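Local coordinates for aminoglycoside acetyltransferase meta-AAC0020 (Uncultured bacterium, PDB 5F47) that acetylates aminoglycoside antibiotics as a resistance enzyme of the GNAT family, transferring an acetyl group from acetyl-coenzyme A to an amino group of the drug, at the interface of chains A and B. Residues are numbered along the deposited sequence; one frame, centred on the assembly and turned at random. Chains: chain A/B, aminoglycoside acetyltransferase meta-AAC0020.

Contact 1: the interface of chains A and B. Residues chain A 77, 88, 124; chain B 77, 88, 90, 124, 126.
The rings of A:Tyr88 and B:Tyr88 meet by their CD2-CE2 sides, their planes about 40° apart, and the CE2 atoms of A:Tyr88 and B:Tyr88 are separated by 3.8 Å. They belong to strands of the GNAT acetyltransferase fold, 67-77, 86-94 and 122-128, which face their counterparts across a two-fold axis. The A:Tyr88 ring has the backbone carbonyl O of A:Phe124 at its edge and in its plane, as the B:Tyr88 ring has that of B:Phe124. The A:Phe124 ring in turn carries CA of A:Tyr88 on one face, 4.0 Å above the plane and displaced toward the rim; B:Phe124 and B:Tyr88 repeat this. At the edge of the B:Phe124 ring, in plane, lies the amide nitrogen NE2 of B:Gln126.

A:Tyr88 and B:Tyr88 both project over the axis with CG anti to the backbone N (chi1 179° in A:Tyr88), which carries the phenol to the partner's phenylalanine. The B:Tyr88 OH approaches A:Phe124 CE2 at 3.7 Å, with CZ of that ring only slightly farther; A:Tyr88 OH meets B:Phe124 in the same way. In both pairs the tyrosine and the phenylalanine reach toward each other from their two chains.

Within chain B the phenol OH of B:Tyr88 donates a 2.7 Å hydrogen bond to B:Gln126 OE1. The donor lies in the carbonyl plane on a lone pair, so the bond should restrain the hydroxyl while the ring packs across the interface.

A:Leu77 lies roughly perpendicular to the B:Tyr88 side chain, with A:Leu77 CD1 4.0 Å from B:Tyr88 CE2. The twin methyl of B:Leu77 touches A:Tyr88 likewise, and the CD2 atoms of A:Leu77 and B:Leu77 come within 4.2 Å of each other.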
loop_
_atom_site.group_PDB
_atom_site.type_symbol
_atom_site.label_atom_id
_atom_site.label_comp_id
_atom_site.label_asym_id
_atom_site.label_seq_id
_atom_site.Cartn_x
_atom_site.Cartn_y
_atom_site.Cartn_z
ATOM N N LEU A 77 -2.510 -6.198 -2.806
ATOM C CA LEU A 77 -2.667 -6.381 -1.355
ATOM C C LEU A 77 -3.816 -7.379 -1.163
ATOM O O LEU A 77 -4.997 -7.032 -1.324
ATOM C CB LEU A 77 -2.974 -5.055 -0.661
ATOM C CG LEU A 77 -2.068 -3.849 -0.964
ATOM C CD1 LEU A 77 -2.599 -2.593 -0.286
ATOM C CD2 LEU A 77 -0.626 -4.084 -0.535
ATOM N N TYR A 88 -2.865 -1.471 -5.336
ATOM C CA TYR A 88 -2.346 -0.177 -4.918
ATOM C C TYR A 88 -1.440 0.348 -6.023
ATOM O O TYR A 88 -0.341 -0.179 -6.234
ATOM C CB TYR A 88 -1.573 -0.357 -3.605
ATOM C CG TYR A 88 -0.908 0.848 -2.960
ATOM C CD1 TYR A 88 -1.211 2.145 -3.318
ATOM C CD2 TYR A 88 0.038 0.648 -1.966
ATOM C CE1 TYR A 88 -0.581 3.233 -2.701
ATOM C CE2 TYR A 88 0.664 1.705 -1.343
ATOM C CZ TYR A 88 0.355 2.987 -1.714
ATOM O OH TYR A 88 0.994 4.028 -1.078
ATOM N N PHE A 124 -6.598 1.594 -5.848
ATOM C CA PHE A 124 -6.520 2.949 -5.314
ATOM C C PHE A 124 -5.158 3.542 -5.553
ATOM O O PHE A 124 -4.190 2.832 -5.833
ATOM C CB PHE A 124 -6.883 2.994 -3.809
ATOM C CG PHE A 124 -5.875 2.331 -2.887
ATOM C CD1 PHE A 124 -5.813 0.949 -2.771
ATOM C CD2 PHE A 124 -5.025 3.098 -2.127
ATOM C CE1 PHE A 124 -4.892 0.343 -1.904
ATOM C CE2 PHE A 124 -4.091 2.499 -1.253
ATOM C CZ PHE A 124 -4.039 1.130 -1.145
ATOM N N LEU B 77 6.390 -3.854 1.002
ATOM C CA LEU B 77 6.486 -3.429 -0.392
ATOM C C LEU B 77 7.951 -3.332 -0.811
ATOM O O LEU B 77 8.648 -2.369 -0.458
ATOM C CB LEU B 77 5.791 -2.080 -0.586
ATOM C CG LEU B 77 4.343 -1.951 -0.086
ATOM C CD1 LEU B 77 3.834 -0.531 -0.336
ATOM C CD2 LEU B 77 3.408 -2.994 -0.718
ATOM N N TYR B 88 4.028 -0.960 4.853
ATOM C CA TYR B 88 2.776 -0.217 4.797
ATOM C C TYR B 88 1.867 -0.715 5.899
ATOM O O TYR B 88 1.370 -1.831 5.810
ATOM C CB TYR B 88 2.120 -0.462 3.427
ATOM C CG TYR B 88 0.849 0.267 3.131
ATOM C CD1 TYR B 88 0.435 1.360 3.873
ATOM C CD2 TYR B 88 0.056 -0.146 2.071
ATOM C CE1 TYR B 88 -0.744 2.020 3.566
ATOM C CE2 TYR B 88 -1.113 0.515 1.752
ATOM C CZ TYR B 88 -1.503 1.598 2.496
ATOM O OH TYR B 88 -2.662 2.246 2.167
ATOM N N TYR B 90 -1.559 -0.996 7.243
ATOM C CA TYR B 90 -2.828 -0.816 6.581
ATOM C C TYR B 90 -3.961 -0.475 7.551
ATOM O O TYR B 90 -4.751 0.442 7.292
ATOM C CB TYR B 90 -3.183 -2.076 5.759
ATOM C CG TYR B 90 -4.373 -1.825 4.881
ATOM C CD1 TYR B 90 -4.234 -1.170 3.656
ATOM C CD2 TYR B 90 -5.653 -2.167 5.310
ATOM C CE1 TYR B 90 -5.362 -0.901 2.860
ATOM C CE2 TYR B 90 -6.776 -1.899 4.529
ATOM C CZ TYR B 90 -6.625 -1.272 3.311
ATOM O OH TYR B 90 -7.768 -1.020 2.577
ATOM N N PHE B 124 5.207 3.348 6.632
ATOM C CA PHE B 124 4.221 4.421 6.496
ATOM C C PHE B 124 2.798 3.955 6.776
ATOM O O PHE B 124 2.498 2.757 6.775
ATOM C CB PHE B 124 4.316 5.100 5.107
ATOM C CG PHE B 124 3.970 4.203 3.930
ATOM C CD1 PHE B 124 4.903 3.333 3.397
ATOM C CD2 PHE B 124 2.719 4.268 3.354
ATOM C CE1 PHE B 124 4.585 2.524 2.294
ATOM C CE2 PHE B 124 2.408 3.484 2.247
ATOM C CZ PHE B 124 3.333 2.618 1.727
ATOM N N GLN B 126 -1.589 5.648 6.895
ATOM C CA GLN B 126 -2.479 6.748 6.564
ATOM C C GLN B 126 -3.670 6.812 7.507
ATOM O O GLN B 126 -4.059 5.816 8.125
ATOM C CB GLN B 126 -2.932 6.615 5.116
ATOM C CG GLN B 126 -1.800 6.837 4.127
ATOM C CD GLN B 126 -1.676 5.729 3.130
ATOM O OE1 GLN B 126 -2.521 4.834 3.081
ATOM N NE2 GLN B 126 -0.620 5.766 2.328
#

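Contact 2: the interface of chains A and B. Residues chain A 127, 135, 138-139, 146; chain B 150, 152.
B:Val150 N donates to the carbonyl O of A:Ala127 at 2.8 Å, and A:Ala127 N returns a bond to B:Val150 O at 2.9 Å. This reciprocal pair is an antiparallel beta bridge between two chains.

Beside it, B:Phe152 buries its ring, hiding 81 Å² against chain A. CB of A:Tyr138 sits over the centre of one face of the B:Phe152 ring, 3.5 Å from the centroid, in a CH-pi contact. At the ring edge, in plane, comes the methyl CD2 of A:Leu135, which also touches B:Val150 CG2. CE2 of B:Phe152 lies 3.5 Å from A:Glu146 OE1; carboxylate and ring planes are turned 48° apart, with the two side chains side by side.

A:Glu146 has CG anti to the backbone N (chi1 166°) and runs extended, bringing CG to within 3.4 Å of B:Val150 CG1 and its carboxylate to A:Arg139. A:Arg139 grips A:Glu146 side-on, NE to OE1 at 3.0 Å and NH2 to OE2 at 2.5 Å, a salt bridge with both acceptors close to the guanidinium plane. The pairing probably steadies the carboxylate, while A:Arg139 CG packs against B:Phe152 CE2.

Bridges to A:Ala127 and A:Glu146 place strand 145-155 of chain B between strands 122-128 and 145-155 of chain A, with helix 132-139 covering B:Phe152: a strand exchanged between GNAT subunits.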
loop_
_atom_site.group_PDB
_atom_site.type_symbol
_atom_site.label_atom_id
_atom_site.label_comp_id
_atom_site.label_asym_id
_atom_site.label_seq_id
_atom_site.Cartn_x
_atom_site.Cartn_y
_atom_site.Cartn_z
ATOM N N ALA A 127 -2.380 10.923 -4.280
ATOM C CA ALA A 127 -1.803 12.120 -4.861
ATOM C C ALA A 127 -1.635 13.186 -3.787
ATOM O O ALA A 127 -2.388 13.223 -2.807
ATOM C CB ALA A 127 -2.669 12.645 -6.014
ATOM N N LEU A 135 -4.227 16.010 -9.254
ATOM C CA LEU A 135 -5.602 15.882 -8.789
ATOM C C LEU A 135 -6.569 16.010 -9.959
ATOM O O LEU A 135 -7.516 15.232 -10.066
ATOM C CB LEU A 135 -5.927 16.924 -7.709
ATOM C CG LEU A 135 -5.156 16.794 -6.386
ATOM C CD1 LEU A 135 -5.524 17.929 -5.418
ATOM C CD2 LEU A 135 -5.327 15.438 -5.726
ATOM N N TYR A 138 -6.401 12.644 -11.915
ATOM C CA TYR A 138 -7.152 11.524 -11.379
ATOM C C TYR A 138 -8.650 11.808 -11.399
ATOM O O TYR A 138 -9.438 10.902 -11.660
ATOM C CB TYR A 138 -6.678 11.154 -9.962
ATOM C CG TYR A 138 -5.307 10.510 -10.011
ATOM C CD1 TYR A 138 -5.139 9.255 -10.570
ATOM C CD2 TYR A 138 -4.179 11.165 -9.529
ATOM C CE1 TYR A 138 -3.892 8.666 -10.661
ATOM C CE2 TYR A 138 -2.926 10.579 -9.610
ATOM C CZ TYR A 138 -2.790 9.331 -10.172
ATOM O OH TYR A 138 -1.536 8.746 -10.248
ATOM N N ARG A 139 -9.053 13.051 -11.167
ATOM C CA ARG A 139 -10.481 13.342 -11.222
ATOM C C ARG A 139 -11.060 13.086 -12.624
ATOM O O ARG A 139 -12.237 12.763 -12.755
ATOM C CB ARG A 139 -10.754 14.780 -10.769
ATOM C CG ARG A 139 -10.631 14.930 -9.262
ATOM C CD ARG A 139 -10.562 16.381 -8.817
ATOM N NE ARG A 139 -10.327 16.417 -7.382
ATOM C CZ ARG A 139 -9.698 17.391 -6.734
ATOM N NH1 ARG A 139 -9.221 18.440 -7.394
ATOM N NH2 ARG A 139 -9.550 17.307 -5.422
ATOM N N GLU A 146 -13.189 9.856 -3.820
ATOM C CA GLU A 146 -12.000 10.644 -3.516
ATOM C C GLU A 146 -12.074 11.000 -2.042
ATOM O O GLU A 146 -13.099 11.476 -1.573
ATOM C CB GLU A 146 -11.974 11.907 -4.390
ATOM C CG GLU A 146 -11.000 12.962 -3.972
ATOM C CD GLU A 146 -11.123 14.231 -4.788
ATOM O OE1 GLU A 146 -11.748 14.203 -5.876
ATOM O OE2 GLU A 146 -10.585 15.260 -4.329
ATOM N N VAL B 150 -4.501 12.887 -1.041
ATOM C CA VAL B 150 -5.832 12.526 -1.494
ATOM C C VAL B 150 -5.785 11.096 -2.008
ATOM O O VAL B 150 -4.841 10.725 -2.717
ATOM C CB VAL B 150 -6.317 13.478 -2.612
ATOM C CG1 VAL B 150 -7.677 13.059 -3.129
ATOM C CG2 VAL B 150 -6.338 14.916 -2.112
ATOM N N PHE B 152 -7.715 8.232 -4.298
ATOM C CA PHE B 152 -8.741 7.979 -5.306
ATOM C C PHE B 152 -8.977 6.486 -5.378
ATOM O O PHE B 152 -8.026 5.712 -5.371
ATOM C CB PHE B 152 -8.321 8.510 -6.673
ATOM C CG PHE B 152 -8.186 9.997 -6.719
ATOM C CD1 PHE B 152 -6.965 10.598 -6.467
ATOM C CD2 PHE B 152 -9.272 10.804 -7.027
ATOM C CE1 PHE B 152 -6.832 11.987 -6.502
ATOM C CE2 PHE B 152 -9.139 12.191 -7.051
ATOM C CZ PHE B 152 -7.920 12.774 -6.807
#

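The C-alpha centres of contact 1 and contact 2 are about 16 Å apart, and both lie on one two-fold symmetric interface. Strand 122-128 takes part in each: A:Phe124, B:Phe124 and B:Gln126 serve contact 1, A:Ala127 contact 2. The same strand carries side-chain packing at contact 1 and backbone pairing at contact 2, which symmetry repeats with the chains exchanged. Aromatic packing at the centre and inserted C-terminal strands on either side suggest a firmly joined dimer, although the geometry alone does not prove that this assembly is the one in solution.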